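Non-catalytic protein 1 (Piromyces equi, PDB 1WCU) probably binds plant cell-wall polysaccharides such as mannan and cellulose, without hydrolysing them, through a family 29 carbohydrate-binding module. Local coordinates at residues T138-C141 and D142-I145. Numbering follows the deposited sequence.
Sequences TGSC and DDHI
S140 meets D143 across a tight bend made of two overlapping turns, S140-D143 and C141-H144. CB of S140 merely grazes the backbone, 4.0 Å from D142 N. With chi1 at 70°, OG stands between the residue's own N and carbonyl carbon and faces the following turn. There it accepts a weak hydrogen bond from D143 N, 3.3 Å from S140 OG. D142 CB also lies 3.8 Å from S140 OG. The carboxylate carbon CG of D143 comes to 3.5 Å from S140 OG. D143 N is shared, since it also gives a weak bond to S140 O at 3.1 Å, closing the first turn, whose torsions are those of type III. Water 1 bridges the two residues: it accepts from S140 N and donates to D143 OD2, 2.6 Å from the water oxygen, which probably helps hold the carboxylate beside the serine. The second turn, of type I, closes more firmly. H144 N donates to C141 O at 3.1 Å (N-H...O 157°), approaching from above the carbonyl plane, and K105 NZ also bonds that oxygen. The overlapping turns follow strand 129-137, and the H144 side chain touches I135 and S137 of that strand. They are fastened to other strands of the same antiparallel sheet: C141 forms a disulfide with C63 on strand 62-70, the H144 ring stacks with Y65 of strand 62-70, and K105 reaches in from strand 101-109.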
loop_
_atom_site.group_PDB
_atom_site.type_symbol
_atom_site.label_atom_id
_atom_site.label_comp_id
_atom_site.label_asym_id
_atom_site.label_seq_id
_atom_site.Cartn_x
_atom_site.Cartn_y
_atom_site.Cartn_z
ATOM N N THR A 138 1.960 7.355 11.508
ATOM C CA THR A 138 1.278 8.628 11.717
ATOM C C THR A 138 2.230 9.812 11.579
ATOM O O THR A 138 1.784 10.951 11.431
ATOM C CB THR A 138 0.630 8.718 13.112
ATOM O OG1 THR A 138 1.621 8.514 14.113
ATOM C CG2 THR A 138 -0.476 7.663 13.258
ATOM N N GLY A 139 3.531 9.534 11.630
ATOM C CA GLY A 139 4.556 10.582 11.561
ATOM C C GLY A 139 4.893 10.970 10.127
ATOM O O GLY A 139 4.358 10.426 9.171
ATOM N N SER A 140 5.800 11.922 9.972
ATOM C CA SER A 140 6.175 12.361 8.640
ATOM C C SER A 140 7.123 11.359 7.999
ATOM O O SER A 140 7.814 10.592 8.666
ATOM C CB SER A 140 6.844 13.715 8.729
ATOM O OG SER A 140 8.092 13.576 9.330
ATOM N N CYS A 141 7.166 11.361 6.675
ATOM C CA CYS A 141 8.116 10.496 6.000
ATOM C C CYS A 141 9.560 10.857 6.324
ATOM O O CYS A 141 10.386 9.974 6.381
ATOM C CB CYS A 141 7.911 10.517 4.486
ATOM S SG CYS A 141 6.370 9.784 3.897
ATOM N N ASP A 142 9.835 12.139 6.539
ATOM C CA ASP A 142 11.189 12.568 6.936
ATOM C C ASP A 142 11.666 11.822 8.190
ATOM O O ASP A 142 12.846 11.462 8.306
ATOM C CB ASP A 142 11.227 14.076 7.201
ATOM C CG ASP A 142 11.193 14.914 5.934
ATOM O OD1 ASP A 142 11.239 14.370 4.811
ATOM O OD2 ASP A 142 11.129 16.159 6.069
ATOM N N ASP A 143 10.741 11.565 9.119
ATOM C CA ASP A 143 11.078 10.899 10.387
ATOM C C ASP A 143 11.007 9.359 10.356
ATOM O O ASP A 143 11.285 8.730 11.371
ATOM C CB ASP A 143 10.173 11.425 11.507
ATOM C CG ASP A 143 10.400 12.904 11.820
ATOM O OD1 ASP A 143 11.496 13.429 11.528
ATOM O OD2 ASP A 143 9.489 13.540 12.388
ATOM N N HIS A 144 10.640 8.758 9.217
ATOM C CA HIS A 144 10.577 7.283 9.068
ATOM C C HIS A 144 11.845 6.650 8.443
ATOM O O HIS A 144 12.289 7.082 7.380
ATOM C CB HIS A 144 9.377 6.905 8.173
ATOM C CG HIS A 144 9.107 5.430 8.103
ATOM N ND1 HIS A 144 9.881 4.563 7.360
ATOM C CD2 HIS A 144 8.152 4.666 8.687
ATOM C CE1 HIS A 144 9.417 3.332 7.486
ATOM N NE2 HIS A 144 8.362 3.365 8.280
ATOM N N ILE A 145 12.380 5.595 9.068
ATOM C CA ILE A 145 13.360 4.694 8.409
ATOM C C ILE A 145 13.200 3.243 8.881
ATOM O O ILE A 145 13.004 2.997 10.073
ATOM C CB ILE A 145 14.840 5.110 8.636
ATOM C CG1 ILE A 145 15.069 5.616 10.062
ATOM C CG2 ILE A 145 15.265 6.157 7.620
ATOM C CD1 ILE A 145 16.531 5.604 10.481
HETATM O O HOH W 1 6.938 13.021 12.536
#